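Local structure of SPT6 (Antonospora locustae, 2XP1) at residues A[16-25]-A[34-42]. The protein is a transcription elongation factor whose tandem SH2 domains probably bind RNA polymerase II, and is associated with histone chaperoning and mRNA export. Numbering follows the deposited sequence.
With SO4 (sulfate ion), chain B.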
ATOM      1  N   LEU A  16       1.537   2.531  26.241  1.00 41.24           N
ATOM      2  CA  LEU A  16       2.204   1.405  25.621  1.00 41.12           C
ATOM      3  C   LEU A  16       3.684   1.568  25.586  1.00 40.77           C
ATOM      4  O   LEU A  16       4.392   0.629  25.267  1.00 41.11           O
ATOM      5  CB  LEU A  16       1.658   1.133  24.232  1.00 41.29           C
ATOM      6  CG  LEU A  16       0.311   0.417  24.380  1.00 42.34           C
ATOM      7  CD1 LEU A  16      -0.592   0.960  23.332  1.00 48.57           C
ATOM      8  CD2 LEU A  16       0.421  -1.063  24.245  1.00 39.84           C
ATOM      9  N   PHE A  17       4.157   2.773  25.905  1.00 41.43           N
ATOM     10  CA  PHE A  17       5.583   3.058  25.907  1.00 41.60           C
ATOM     11  C   PHE A  17       6.271   2.385  27.087  1.00 43.69           C
ATOM     12  O   PHE A  17       5.889   2.602  28.246  1.00 45.55           O
ATOM     13  CB  PHE A  17       5.841   4.560  25.938  1.00 42.31           C
ATOM     14  CG  PHE A  17       7.301   4.913  26.036  1.00 42.58           C
ATOM     15  CD1 PHE A  17       8.101   4.964  24.876  1.00 42.76           C
ATOM     16  CD2 PHE A  17       7.874   5.206  27.256  1.00 40.58           C
ATOM     17  CE1 PHE A  17       9.473   5.264  24.962  1.00 43.85           C
ATOM     18  CE2 PHE A  17       9.230   5.512  27.337  1.00 42.58           C
ATOM     19  CZ  PHE A  17      10.027   5.528  26.174  1.00 42.99           C
ATOM     20  N   LYS A  18       7.280   1.571  26.793  1.00 44.08           N
ATOM     21  CA  LYS A  18       8.107   0.909  27.792  1.00 46.46           C
ATOM     22  C   LYS A  18       9.531   1.419  27.631  1.00 47.87           C
ATOM     23  O   LYS A  18      10.042   1.568  26.510  1.00 46.59           O
ATOM     24  CB  LYS A  18       8.079  -0.614  27.627  1.00 47.00           C
ATOM     25  CG  LYS A  18       6.687  -1.281  27.796  1.00 47.90           C
ATOM     26  CD  LYS A  18       6.471  -1.925  29.181  1.00 53.98           C
ATOM     27  CE  LYS A  18       5.210  -2.814  29.266  1.00 55.71           C
ATOM     28  NZ  LYS A  18       3.907  -2.067  28.957  1.00 56.59           N
ATOM     29  N   ASN A  19      10.159   1.706  28.763  1.00 50.22           N
ATOM     30  CA  ASN A  19      11.515   2.187  28.778  1.00 52.46           C
ATOM     31  C   ASN A  19      12.445   0.998  28.641  1.00 53.18           C
ATOM     32  O   ASN A  19      13.085   0.602  29.604  1.00 57.59           O
ATOM     33  CB  ASN A  19      11.781   2.973  30.084  1.00 55.19           C
ATOM     34  CG  ASN A  19      13.205   3.583  30.147  1.00 60.34           C
ATOM     35  OD1 ASN A  19      13.773   3.985  29.114  1.00 62.10           O
ATOM     36  ND2 ASN A  19      13.785   3.640  31.370  1.00 62.66           N
ATOM     37  N   PHE A  20      12.480   0.390  27.463  1.00 51.19           N
ATOM     38  CA  PHE A  20      13.336  -0.776  27.204  1.00 51.33           C
ATOM     39  C   PHE A  20      14.253  -0.506  26.045  1.00 50.88           C
ATOM     40  O   PHE A  20      13.914   0.252  25.147  1.00 49.24           O
ATOM     41  CB  PHE A  20      12.501  -1.981  26.755  1.00 49.81           C
ATOM     42  CG  PHE A  20      11.593  -2.561  27.809  1.00 49.85           C
ATOM     43  CD1 PHE A  20      11.864  -2.424  29.161  1.00 52.17           C
ATOM     44  CD2 PHE A  20      10.485  -3.290  27.432  1.00 44.74           C
ATOM     45  CE1 PHE A  20      11.021  -2.995  30.105  1.00 53.81           C
ATOM     46  CE2 PHE A  20       9.651  -3.867  28.366  1.00 45.68           C
ATOM     47  CZ  PHE A  20       9.911  -3.717  29.699  1.00 51.28           C
ATOM     48  N   ASN A  21      15.384  -1.194  26.017  1.00 53.25           N
ATOM     49  CA  ASN A  21      16.234  -1.252  24.831  1.00 52.92           C
ATOM     50  C   ASN A  21      15.788  -2.444  24.001  1.00 51.08           C
ATOM     51  O   ASN A  21      14.784  -3.085  24.333  1.00 50.01           O
ATOM     52  CB  ASN A  21      17.724  -1.386  25.255  1.00 57.24           C
ATOM     53  CG  ASN A  21      17.998  -2.651  26.046  1.00 59.86           C
ATOM     54  OD1 ASN A  21      17.279  -3.653  25.918  1.00 58.48           O
ATOM     55  ND2 ASN A  21      19.047  -2.620  26.870  1.00 65.81           N
ATOM     56  N   VAL A  22      16.530  -2.773  22.944  1.00 51.14           N
ATOM     57  CA  VAL A  22      16.235  -3.973  22.139  1.00 49.88           C
ATOM     58  C   VAL A  22      16.134  -5.267  22.996  1.00 51.77           C
ATOM     59  O   VAL A  22      15.065  -5.885  23.033  1.00 49.75           O
ATOM     60  CB  VAL A  22      17.235  -4.170  20.943  1.00 51.32           C
ATOM     61  CG1 VAL A  22      17.042  -5.559  20.290  1.00 50.72           C
ATOM     62  CG2 VAL A  22      17.087  -3.050  19.896  1.00 49.16           C
ATOM     63  N   THR A  23      17.206  -5.654  23.702  1.00 55.38           N
ATOM     64  CA  THR A  23      17.198  -6.931  24.452  1.00 58.62           C
ATOM     65  C   THR A  23      16.074  -7.022  25.479  1.00 57.98           C
ATOM     66  O   THR A  23      15.356  -8.025  25.527  1.00 57.86           O
ATOM     67  CB  THR A  23      18.589  -7.302  25.085  1.00 64.13           C
ATOM     68  OG1 THR A  23      19.391  -7.933  24.090  1.00 68.03           O
ATOM     69  CG2 THR A  23      18.447  -8.300  26.230  1.00 66.44           C
ATOM     70  N   GLU A  24      15.891  -5.961  26.253  1.00 57.94           N
ATOM     71  CA  GLU A  24      14.845  -5.923  27.269  1.00 58.36           C
ATOM     72  C   GLU A  24      13.445  -6.079  26.668  1.00 55.16           C
ATOM     73  O   GLU A  24      12.596  -6.778  27.255  1.00 55.40           O
ATOM     74  CB  GLU A  24      14.949  -4.651  28.124  1.00 59.14           C
ATOM     75  CG  GLU A  24      16.162  -4.662  29.050  1.00 64.86           C
ATOM     76  CD  GLU A  24      16.661  -3.257  29.442  1.00 68.62           C
ATOM     77  OE1 GLU A  24      16.148  -2.245  28.909  1.00 64.91           O
ATOM     78  OE2 GLU A  24      17.599  -3.179  30.278  1.00 73.49           O
ATOM     79  N   SER A  25      13.222  -5.475  25.494  1.00 52.07           N
ATOM     80  CA  SER A  25      11.926  -5.569  24.784  1.00 49.20           C
ATOM     81  C   SER A  25      11.625  -6.984  24.369  1.00 49.20           C
ATOM     82  O   SER A  25      10.535  -7.489  24.596  1.00 48.34           O
ATOM     83  CB  SER A  25      11.961  -4.734  23.526  1.00 46.11           C
ATOM     84  OG  SER A  25      12.193  -3.407  23.918  1.00 50.61           O
ATOM     85  N   ASP A  34       1.807 -10.437  25.940  1.00 58.29           N
ATOM     86  CA  ASP A  34       1.806  -9.265  25.041  1.00 53.92           C
ATOM     87  C   ASP A  34       2.433  -9.578  23.686  1.00 51.40           C
ATOM     88  O   ASP A  34       3.443 -10.293  23.606  1.00 51.14           O
ATOM     89  CB  ASP A  34       2.605  -8.088  25.638  1.00 52.95           C
ATOM     90  CG  ASP A  34       1.992  -7.516  26.908  1.00 55.13           C
ATOM     91  OD1 ASP A  34       0.974  -8.067  27.378  1.00 60.00           O
ATOM     92  OD2 ASP A  34       2.561  -6.532  27.454  1.00 53.46           O
ATOM     93  N   ASP A  35       1.840  -9.016  22.631  1.00 48.80           N
ATOM     94  CA  ASP A  35       2.270  -9.260  21.265  1.00 46.51           C
ATOM     95  C   ASP A  35       3.176  -8.168  20.731  1.00 43.31           C
ATOM     96  O   ASP A  35       3.873  -8.408  19.738  1.00 41.31           O
ATOM     97  CB  ASP A  35       1.055  -9.317  20.356  1.00 47.80           C
ATOM     98  CG  ASP A  35       0.304 -10.621  20.471  1.00 53.25           C
ATOM     99  OD1 ASP A  35       0.854 -11.595  21.057  1.00 54.63           O
ATOM    100  OD2 ASP A  35      -0.841 -10.651  19.965  1.00 57.80           O
ATOM    101  N   PHE A  36       3.136  -6.972  21.354  1.00 40.86           N
ATOM    102  CA  PHE A  36       3.918  -5.802  20.912  1.00 37.91           C
ATOM    103  C   PHE A  36       4.059  -4.769  22.025  1.00 37.70           C
ATOM    104  O   PHE A  36       3.354  -4.800  23.017  1.00 38.54           O
ATOM    105  CB  PHE A  36       3.235  -5.132  19.720  1.00 36.95           C
ATOM    106  CG  PHE A  36       1.975  -4.435  20.088  1.00 37.95           C
ATOM    107  CD1 PHE A  36       1.996  -3.095  20.430  1.00 41.32           C
ATOM    108  CD2 PHE A  36       0.772  -5.125  20.110  1.00 41.44           C
ATOM    109  CE1 PHE A  36       0.828  -2.427  20.789  1.00 45.23           C
ATOM    110  CE2 PHE A  36      -0.403  -4.483  20.469  1.00 45.54           C
ATOM    111  CZ  PHE A  36      -0.377  -3.122  20.815  1.00 45.62           C
ATOM    112  N   LEU A  37       4.980  -3.844  21.861  1.00 36.51           N
ATOM    113  CA  LEU A  37       5.095  -2.733  22.818  1.00 37.30           C
ATOM    114  C   LEU A  37       5.774  -1.695  22.004  1.00 35.71           C
ATOM    115  O   LEU A  37       6.121  -1.961  20.863  1.00 35.86           O
ATOM    116  CB  LEU A  37       5.966  -3.110  24.033  1.00 37.87           C
ATOM    117  CG  LEU A  37       7.335  -3.754  23.767  1.00 39.28           C
ATOM    118  CD1 LEU A  37       8.328  -2.718  23.384  1.00 35.08           C
ATOM    119  CD2 LEU A  37       7.847  -4.576  25.015  1.00 37.55           C
ATOM    120  N   ILE A  38       5.951  -0.522  22.570  1.00 35.38           N
ATOM    121  CA  ILE A  38       6.713   0.529  21.935  1.00 34.64           C
ATOM    122  C   ILE A  38       7.844   0.794  22.884  1.00 36.48           C
ATOM    123  O   ILE A  38       7.617   0.906  24.089  1.00 37.79           O
ATOM    124  CB  ILE A  38       5.832   1.745  21.814  1.00 34.86           C
ATOM    125  CG1 ILE A  38       4.741   1.452  20.785  1.00 33.38           C
ATOM    126  CG2 ILE A  38       6.612   3.018  21.561  1.00 33.67           C
ATOM    127  CD1 ILE A  38       3.671   2.434  20.849  1.00 34.07           C
ATOM    128  N   ARG A  39       9.061   0.841  22.367  1.00 36.90           N
ATOM    129  CA  ARG A  39      10.222   1.030  23.218  1.00 39.09           C
ATOM    130  C   ARG A  39      10.880   2.355  22.892  1.00 40.55           C
ATOM    131  O   ARG A  39      10.464   3.013  21.941  1.00 39.72           O
ATOM    132  CB  ARG A  39      11.217  -0.099  23.026  1.00 39.68           C
ATOM    133  CG  ARG A  39      11.821  -0.220  21.618  1.00 38.05           C
ATOM    134  CD  ARG A  39      13.005  -1.203  21.624  1.00 36.06           C
ATOM    135  NE  ARG A  39      13.496  -1.444  20.267  1.00 37.38           N
ATOM    136  CZ  ARG A  39      14.373  -0.665  19.630  1.00 41.00           C
ATOM    137  NH1 ARG A  39      14.912   0.425  20.242  1.00 39.50           N
ATOM    138  NH2 ARG A  39      14.731  -0.982  18.387  1.00 40.46           N
ATOM    139  N   LYS A  40      11.890   2.730  23.682  1.00 43.02           N
ATOM    140  CA  LYS A  40      12.706   3.946  23.481  1.00 45.88           C
ATOM    141  C   LYS A  40      13.602   3.782  22.246  1.00 46.48           C
ATOM    142  O   LYS A  40      14.045   2.673  21.969  1.00 47.31           O
ATOM    143  CB  LYS A  40      13.543   4.214  24.754  1.00 47.74           C
ATOM    144  CG  LYS A  40      14.873   4.922  24.525  1.00 54.42           C
ATOM    145  CD  LYS A  40      15.971   4.564  25.599  1.00 61.02           C
ATOM    146  CE  LYS A  40      17.302   4.045  24.958  1.00 66.33           C
ATOM    147  NZ  LYS A  40      18.383   5.084  24.701  1.00 70.38           N
ATOM    148  N   GLY A  41      13.838   4.854  21.492  1.00 47.66           N
ATOM    149  CA  GLY A  41      14.840   4.849  20.407  1.00 50.28           C
ATOM    150  C   GLY A  41      16.199   5.330  20.913  1.00 54.88           C
ATOM    151  O   GLY A  41      16.262   6.117  21.870  1.00 55.53           O
ATOM    152  N   SER A  42      17.287   4.876  20.287  1.00 57.45           N
ATOM    153  CA  SER A  42      18.634   5.163  20.819  1.00 62.38           C
ATOM    154  C   SER A  42      19.077   6.598  20.602  1.00 64.90           C
ATOM    155  O   SER A  42      20.108   7.050  21.162  1.00 68.36           O
ATOM    156  CB  SER A  42      19.673   4.211  20.244  1.00 64.10           C
ATOM    157  OG  SER A  42      19.221   2.872  20.384  1.00 65.22           O
TER
HETATM  158  S   SO4 B 970      17.245   1.941  17.596  1.00 57.82           S
HETATM  159  O1  SO4 B 970      16.359   0.836  17.250  1.00 53.91           O
HETATM  160  O2  SO4 B 970      16.981   2.476  18.913  1.00 58.43           O
HETATM  161  O3  SO4 B 970      17.015   2.979  16.597  1.00 60.67           O
HETATM  162  O4  SO4 B 970      18.644   1.537  17.566  1.00 62.01           O
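Arg39, on strand 36-40, runs past Phe20 and then Ser25 and Val22 of helix 22-31 to reach a sulfate. Its CB lies 3.4 Å from Phe20 O; its CG (3.9 Å) and CD (3.3 Å) pack against Ser25 OG, a hydroxyl already committed to Asn21 O. With CG set between the backbone N and carbonyl carbon (chi1 63°) and the chain then extended to NE, NE and CZ come near Val22 CG2, which lies over one face of the guanidinium, 3.5 Å above the plane and toward its rim. The sulfate sits at the edge: NH2 donates to its O1 at 2.7 Å, NH1 to O2 at 3.2 Å, while Ser42 N and OG also grip O2. NH2 also bonds His60 ND1, and Tyr46 OH the anion. A leucine here would probably leave the sulfate without its two-pronged mate and Val22 CG2 without the flat group it packs against. Farther back, Lys18 N bonds Ile38 O (2.8 Å) in parallel pairing, and Leu37 CD2 meets the edge of the Phe20 ring, 3.8 Å from Phe20 CD2. Arg39 holds the arginine position of the SH2 FLVR-type motif, on the strand after the first helix; the sulfate probably marks the phosphate-binding pocket.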